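Phosphoglycerol transferase GacH (Streptococcus pyogenes MGAS5005, PDB 6DGM) probably transfers glycerol phosphate onto a streptococcal rhamnose polysaccharide, using a manganese-binding domain of the sulfatase and alkaline phosphatase clan that binds sn-glycerol-1-phosphate. Local coordinates at residues N356-K359 / N360-D364; Q11-I14 / A15-Q19; S99-F102 / Y103-S106. All coordinates share one frame; numbering follows the deposited sequence.

In the fold
Along the chain, contact 2 comes first, on helix 11-29; contact 3 follows in the loop between helices 89-98 and 112-115, and contact 1 lies on helix 349-365 near the C-terminal end. In space contact 1 is the middle member, its centre about 10 Å from those of the other two, while contacts 2 and 3 stay about 11 Å apart at their nearest atoms. One side of helix 349-365 packs on Thr13, Ile14 and Ile17; Gln362 of the same helix pairs with Pro101 and Asn104. The first and last helices of this C-terminal piece of GacH thus meet beside a loop of the sulfatase-like domain, whose Phe102 side chain is about 11 Å from the bound sn-glycerol-1-phosphate.

Contact 1: residues N356-K359 / N360-D364; sequences NDLK and NIQYD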
loop_
_atom_site.group_PDB
_atom_site.type_symbol
_atom_site.label_atom_id
_atom_site.label_comp_id
_atom_site.label_asym_id
_atom_site.label_seq_id
_atom_site.Cartn_x
_atom_site.Cartn_y
_atom_site.Cartn_z
ATOM N N ASN A 356 6.890 21.212 1.257
ATOM C CA ASN A 356 6.033 22.387 1.203
ATOM C C ASN A 356 5.172 22.358 -0.051
ATOM O O ASN A 356 3.984 22.701 -0.003
ATOM C CB ASN A 356 6.837 23.674 1.293
ATOM C CG ASN A 356 5.952 24.893 1.233
ATOM O OD1 ASN A 356 5.779 25.482 0.177
ATOM N ND2 ASN A 356 5.374 25.269 2.369
ATOM N N ASP A 357 5.752 21.952 -1.189
ATOM C CA ASP A 357 4.946 21.754 -2.389
ATOM C C ASP A 357 3.822 20.761 -2.110
ATOM O O ASP A 357 2.650 21.014 -2.420
ATOM C CB ASP A 357 5.805 21.217 -3.538
ATOM C CG ASP A 357 6.811 22.221 -4.065
ATOM O OD1 ASP A 357 6.641 23.435 -3.842
ATOM O OD2 ASP A 357 7.783 21.783 -4.714
ATOM N N LEU A 358 4.173 19.606 -1.531
ATOM C CA LEU A 358 3.181 18.568 -1.262
ATOM C C LEU A 358 2.116 19.035 -0.282
ATOM O O LEU A 358 0.924 18.791 -0.501
ATOM C CB LEU A 358 3.882 17.308 -0.759
ATOM C CG LEU A 358 2.949 16.163 -0.385
ATOM C CD1 LEU A 358 2.142 15.708 -1.582
ATOM C CD2 LEU A 358 3.731 14.991 0.206
ATOM N N LYS A 359 2.520 19.702 0.809
ATOM C CA LYS A 359 1.547 20.109 1.821
ATOM C C LYS A 359 0.524 21.085 1.248
ATOM O O LYS A 359 -0.662 21.023 1.584
ATOM C CB LYS A 359 2.259 20.724 3.023
ATOM C CG LYS A 359 3.028 19.724 3.879
ATOM C CD LYS A 359 3.931 20.389 4.899
ATOM C CE LYS A 359 4.679 19.337 5.701
ATOM N NZ LYS A 359 5.662 19.917 6.642
ATOM N N ASN A 360 0.961 21.994 0.378
ATOM C CA ASN A 360 0.014 22.922 -0.233
ATOM C C ASN A 360 -1.003 22.186 -1.097
ATOM O O ASN A 360 -2.204 22.491 -1.050
ATOM C CB ASN A 360 0.749 24.009 -1.012
ATOM C CG ASN A 360 1.154 25.173 -0.130
ATOM O OD1 ASN A 360 0.302 25.915 0.355
ATOM N ND2 ASN A 360 2.453 25.321 0.116
ATOM N N ILE A 361 -0.552 21.198 -1.880
ATOM C CA ILE A 361 -1.472 20.395 -2.687
ATOM C C ILE A 361 -2.412 19.601 -1.789
ATOM O O ILE A 361 -3.630 19.538 -2.011
ATOM C CB ILE A 361 -0.674 19.464 -3.621
ATOM C CG1 ILE A 361 0.151 20.279 -4.626
ATOM C CG2 ILE A 361 -1.612 18.455 -4.320
ATOM C CD1 ILE A 361 -0.666 21.182 -5.552
ATOM N N GLN A 362 -1.841 18.959 -0.773
ATOM C CA GLN A 362 -2.596 18.102 0.136
ATOM C C GLN A 362 -3.641 18.896 0.896
ATOM O O GLN A 362 -4.778 18.431 1.078
ATOM C CB GLN A 362 -1.583 17.472 1.092
ATOM C CG GLN A 362 -2.134 16.468 2.092
ATOM C CD GLN A 362 -1.033 15.625 2.710
ATOM O OE1 GLN A 362 0.147 15.767 2.373
ATOM N NE2 GLN A 362 -1.411 14.756 3.644
ATOM N N TYR A 363 -3.284 20.095 1.347
ATOM C CA TYR A 363 -4.266 20.959 1.984
ATOM C C TYR A 363 -5.332 21.378 0.983
ATOM O O TYR A 363 -6.535 21.305 1.273
ATOM C CB TYR A 363 -3.557 22.172 2.590
ATOM C CG TYR A 363 -4.462 23.073 3.381
ATOM C CD1 TYR A 363 -4.772 22.792 4.700
ATOM C CD2 TYR A 363 -5.020 24.209 2.805
ATOM C CE1 TYR A 363 -5.600 23.610 5.423
ATOM C CE2 TYR A 363 -5.852 25.025 3.520
ATOM C CZ TYR A 363 -6.141 24.731 4.818
ATOM O OH TYR A 363 -6.979 25.563 5.516
ATOM N N ASP A 364 -4.912 21.763 -0.225
ATOM C CA ASP A 364 -5.861 22.296 -1.189
ATOM C C ASP A 364 -6.976 21.303 -1.486
ATOM O O ASP A 364 -8.140 21.698 -1.646
ATOM C CB ASP A 364 -5.157 22.663 -2.491
ATOM C CG ASP A 364 -6.062 23.423 -3.424
ATOM O OD1 ASP A 364 -6.385 24.579 -3.062
ATOM O OD2 ASP A 364 -6.464 22.873 -4.486
#
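The side-chain amides of Asn356 and Asn360, one helical turn apart, are turned 76° against each other, so their planes do not stack. The amide nitrogen Asn360 ND2 instead folds back over the carbonyl of Asn356 and donates to Asn356 O in a bent bond of 3.0 Å. It stands above that carbonyl plane, 42° out of it, whereas the backbone Asn360 N reaches the same oxygen at 3.1 Å from the opposite face. Asn356 O is therefore gripped by two donors of one residue. Having CG anti to its backbone N (chi1 180°) carries the Asn356 amide along toward Asn360, and both amides find further partners in Asn8, which accepts from Asn360 ND2 and donates to Asn356 OD1; the Tyr363 ring makes an edge-to-face contact with Tyr9. These residues belong to helix 349-365, and the i to i+4 ladder continues through Ile361 N to Asp357 O, Gln362 N to Leu358 O at 2.8 Å, and Tyr363 N to Lys359 O at 2.8 Å. On another side of the helix, the extended Gln362 chain brings OE1 to 4.0 Å from Leu358 CG. The amide ends of this glutamine are satisfied by the neighbouring loop, NE2 donating to Pro101 O and OE1 accepting from Asn104 ND2. Ile361 CG1 lies 3.4 Å from Asp357 O, while the carboxylate of Asp357 points off to the hydroxyl of Tyr21.

Contact 2: residues Q11-I14 / A15-Q19; sequences QETI and ASIAQ
Ala15 N, Ser16 N, Ile17 N and Ala18 N donate in turn to the carbonyls of Gln11, Glu12, Thr13 and Ile14, with donor-acceptor distances of 2.9 to 3.0 Å and N-H...O angles of 156° to 161°. This even i to i+4 pattern is that of the opening turns of the alpha-helix 11-29. Ahead of it, Ser10 OG bonds to Thr13 N and Thr13 OG1 bonds back to Asn8 O, tying the start of the helix to the preceding residues. Among the side chains, the methyl Thr13 CG2 meets Ile17 CD1 at 3.8 Å. Ile17 has CG1 beside its own backbone N (chi1 -64°), which lays CG1 against Thr13 O at 3.3 Å. CD1 of Ile14 is a more distant neighbour, 4.5 Å from Ile17 CD1. Thr13 and Ile17 both also pack on Asn360 of helix 349-365, and Ile14 touches Leu372. Beside the exposed Ser16, a water donates to the backbone Glu12 O at 2.8 Å and is hydrogen-bonded to the hydroxyl Ser16 OG at 2.9 Å. This partition is consistent with an amphipathic helix whose apolar side packs on helix 349-365 while the other side keeps hydrated polar groups.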
loop_
_atom_site.group_PDB
_atom_site.type_symbol
_atom_site.label_atom_id
_atom_site.label_comp_id
_atom_site.label_asym_id
_atom_site.label_seq_id
_atom_site.Cartn_x
_atom_site.Cartn_y
_atom_site.Cartn_z
ATOM N N GLN A 11 -3.700 31.141 -3.658
ATOM C CA GLN A 11 -3.914 30.872 -5.076
ATOM C C GLN A 11 -2.608 30.975 -5.856
ATOM O O GLN A 11 -2.331 30.142 -6.728
ATOM C CB GLN A 11 -4.964 31.854 -5.614
ATOM C CG GLN A 11 -5.612 31.434 -6.920
ATOM C CD GLN A 11 -6.741 32.363 -7.356
ATOM O OE1 GLN A 11 -7.331 33.073 -6.545
ATOM N NE2 GLN A 11 -7.042 32.357 -8.647
ATOM N N GLU A 12 -1.782 31.987 -5.548
ATOM C CA GLU A 12 -0.535 32.177 -6.284
ATOM C C GLU A 12 0.449 31.047 -6.010
ATOM O O GLU A 12 1.142 30.578 -6.923
ATOM C CB GLU A 12 0.072 33.544 -5.942
ATOM C CG GLU A 12 -0.685 34.716 -6.548
ATOM C CD GLU A 12 -0.022 36.063 -6.267
ATOM O OE1 GLU A 12 0.931 36.102 -5.456
ATOM O OE2 GLU A 12 -0.451 37.085 -6.861
ATOM N N THR A 13 0.529 30.584 -4.766
ATOM C CA THR A 13 1.412 29.460 -4.477
ATOM C C THR A 13 0.974 28.198 -5.211
ATOM O O THR A 13 1.808 27.473 -5.765
ATOM C CB THR A 13 1.471 29.229 -2.964
ATOM O OG1 THR A 13 2.173 30.315 -2.356
ATOM C CG2 THR A 13 2.164 27.908 -2.633
ATOM N N ILE A 14 -0.325 27.908 -5.215
ATOM C CA ILE A 14 -0.814 26.735 -5.940
ATOM C C ILE A 14 -0.513 26.871 -7.430
ATOM O O ILE A 14 -0.110 25.904 -8.084
ATOM C CB ILE A 14 -2.315 26.515 -5.664
ATOM C CG1 ILE A 14 -2.560 26.037 -4.229
ATOM C CG2 ILE A 14 -2.910 25.550 -6.677
ATOM C CD1 ILE A 14 -1.994 24.685 -3.906
ATOM N N ALA A 15 -0.675 28.077 -7.987
ATOM C CA ALA A 15 -0.345 28.280 -9.397
ATOM C C ALA A 15 1.132 27.994 -9.663
ATOM O O ALA A 15 1.478 27.360 -10.669
ATOM C CB ALA A 15 -0.725 29.700 -9.832
ATOM N N SER A 16 2.020 28.451 -8.772
ATOM C CA SER A 16 3.449 28.218 -8.968
ATOM C C SER A 16 3.769 26.731 -8.928
ATOM O O SER A 16 4.584 26.236 -9.722
ATOM C CB SER A 16 4.263 28.943 -7.893
ATOM O OG SER A 16 4.017 30.334 -7.943
ATOM N N ILE A 17 3.142 26.005 -8.001
ATOM C CA ILE A 17 3.367 24.568 -7.888
ATOM C C ILE A 17 2.860 23.867 -9.132
ATOM O O ILE A 17 3.536 22.994 -9.691
ATOM C CB ILE A 17 2.688 24.019 -6.619
ATOM C CG1 ILE A 17 3.322 24.624 -5.373
ATOM C CG2 ILE A 17 2.758 22.496 -6.577
ATOM C CD1 ILE A 17 2.472 24.435 -4.122
ATOM N N ALA A 18 1.671 24.249 -9.597
ATOM C CA ALA A 18 1.098 23.597 -10.768
ATOM C C ALA A 18 1.976 23.804 -11.997
ATOM O O ALA A 18 2.191 22.868 -12.775
ATOM C CB ALA A 18 -0.311 24.126 -11.023
ATOM N N GLN A 19 2.493 25.022 -12.196
ATOM C CA GLN A 19 3.342 25.268 -13.361
ATOM C C GLN A 19 4.664 24.518 -13.230
ATOM O O GLN A 19 5.168 23.953 -14.204
ATOM C CB GLN A 19 3.566 26.771 -13.564
ATOM C CG GLN A 19 4.194 27.093 -14.916
ATOM C CD GLN A 19 4.075 28.554 -15.305
ATOM O OE1 GLN A 19 3.496 29.364 -14.576
ATOM N NE2 GLN A 19 4.626 28.901 -16.462
HETATM O O HOH W 1 2.049 32.088 -9.063
#

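Contact 3: residues S99-F102 / Y103-S106; sequences SLPF and YNFS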
loop_
_atom_site.group_PDB
_atom_site.type_symbol
_atom_site.label_atom_id
_atom_site.label_comp_id
_atom_site.label_asym_id
_atom_site.label_seq_id
_atom_site.Cartn_x
_atom_site.Cartn_y
_atom_site.Cartn_z
ATOM N N SER A 99 -1.953 8.685 -2.328
ATOM C CA SER A 99 -0.570 9.134 -2.211
ATOM C C SER A 99 -0.405 10.346 -1.300
ATOM O O SER A 99 0.631 11.004 -1.329
ATOM C CB SER A 99 0.077 9.406 -3.577
ATOM O OG SER A 99 0.037 8.256 -4.411
ATOM N N LEU A 100 -1.407 10.676 -0.500
ATOM C CA LEU A 100 -1.277 11.768 0.458
ATOM C C LEU A 100 -0.793 11.207 1.796
ATOM O O LEU A 100 -1.484 10.356 2.380
ATOM C CB LEU A 100 -2.622 12.454 0.639
ATOM C CG LEU A 100 -3.199 13.108 -0.628
ATOM C CD1 LEU A 100 -4.596 13.637 -0.388
ATOM C CD2 LEU A 100 -2.278 14.225 -1.146
ATOM N N PRO A 101 0.369 11.620 2.300
ATOM C CA PRO A 101 0.893 10.973 3.514
ATOM C C PRO A 101 0.152 11.359 4.783
ATOM O O PRO A 101 -0.143 12.531 5.052
ATOM C CB PRO A 101 2.358 11.420 3.574
ATOM C CG PRO A 101 2.398 12.685 2.763
ATOM C CD PRO A 101 1.344 12.559 1.709
ATOM N N PHE A 102 -0.086 10.341 5.607
ATOM C CA PHE A 102 -0.675 10.541 6.929
ATOM C C PHE A 102 0.167 11.487 7.766
ATOM O O PHE A 102 -0.374 12.271 8.552
ATOM C CB PHE A 102 -0.770 9.167 7.601
ATOM C CG PHE A 102 -1.728 9.083 8.760
ATOM C CD1 PHE A 102 -2.521 10.147 9.147
ATOM C CD2 PHE A 102 -1.850 7.888 9.443
ATOM C CE1 PHE A 102 -3.410 10.020 10.204
ATOM C CE2 PHE A 102 -2.733 7.759 10.498
ATOM C CZ PHE A 102 -3.511 8.820 10.877
ATOM N N TYR A 103 1.489 11.445 7.606
ATOM C CA TYR A 103 2.359 12.255 8.443
ATOM C C TYR A 103 2.184 13.752 8.219
ATOM O O TYR A 103 2.680 14.528 9.045
ATOM C CB TYR A 103 3.831 11.843 8.290
ATOM C CG TYR A 103 4.444 11.951 6.925
ATOM C CD1 TYR A 103 4.654 13.195 6.324
ATOM C CD2 TYR A 103 4.878 10.818 6.241
ATOM C CE1 TYR A 103 5.218 13.299 5.080
ATOM C CE2 TYR A 103 5.453 10.915 5.004
ATOM C CZ TYR A 103 5.626 12.165 4.418
ATOM O OH TYR A 103 6.194 12.283 3.167
ATOM N N ASN A 104 1.497 14.165 7.153
ATOM C CA ASN A 104 1.216 15.577 6.924
ATOM C C ASN A 104 -0.141 16.013 7.451
ATOM O O ASN A 104 -0.415 17.217 7.491
ATOM C CB ASN A 104 1.319 15.931 5.444
ATOM C CG ASN A 104 2.750 16.075 4.992
ATOM O OD1 ASN A 104 3.656 16.281 5.814
ATOM N ND2 ASN A 104 2.964 16.006 3.673
ATOM N N PHE A 105 -0.974 15.077 7.893
ATOM C CA PHE A 105 -2.232 15.455 8.509
ATOM C C PHE A 105 -2.028 15.696 10.000
ATOM O O PHE A 105 -0.985 15.378 10.571
ATOM C CB PHE A 105 -3.279 14.362 8.289
ATOM C CG PHE A 105 -3.789 14.279 6.875
ATOM C CD1 PHE A 105 -4.544 15.311 6.324
ATOM C CD2 PHE A 105 -3.505 13.185 6.095
ATOM C CE1 PHE A 105 -5.012 15.224 5.027
ATOM C CE2 PHE A 105 -3.975 13.093 4.801
ATOM C CZ PHE A 105 -4.721 14.098 4.263
ATOM N N SER A 106 -3.042 16.279 10.624
ATOM C CA SER A 106 -2.979 16.569 12.049
ATOM C C SER A 106 -2.891 15.282 12.856
ATOM O O SER A 106 -3.452 14.251 12.487
ATOM C CB SER A 106 -4.233 17.338 12.461
ATOM O OG SER A 106 -4.357 17.324 13.869
HETATM O O HOH W 2 -0.113 12.752 11.675
#
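Pro101 CB sits over one face of the Tyr103 ring in a CH-pi contact, 3.5 Å from the ring centroid and 14° off its normal. The ring can fold back over the proline because Tyr103 CG takes the position between the backbone N and the carbonyl carbon (chi1 60°). The backbone here makes a short 3-10 turn in the loop after helix 89-98, within the sulfatase-like domain. Its i to i+3 bonds run from Asn104 N to Pro101 O at 3.1 Å and from Phe105 N to Phe102 O at 2.9 Å; both donors stand above the carbonyl planes, more than 50° out of them, rather than on a lone pair. Around the turn, Phe105 CB lies at the edge of the Phe102 ring, and Phe102 CA lies at the edge of the Phe105 ring. Farther out, Phe102 N donates to Gln95 OE1, and Gln355 OE1 accepts from Asn104 ND2, joining the turn to helices 89-98 and 349-365. Phe102 also rests on Asn91, with its side chain about 11 Å from that of the manganese ligand Thr89. A water bridges two carbonyl oxygens of the turn, donating to Phe102 O at 3.2 Å and to Phe105 O at 3.0 Å.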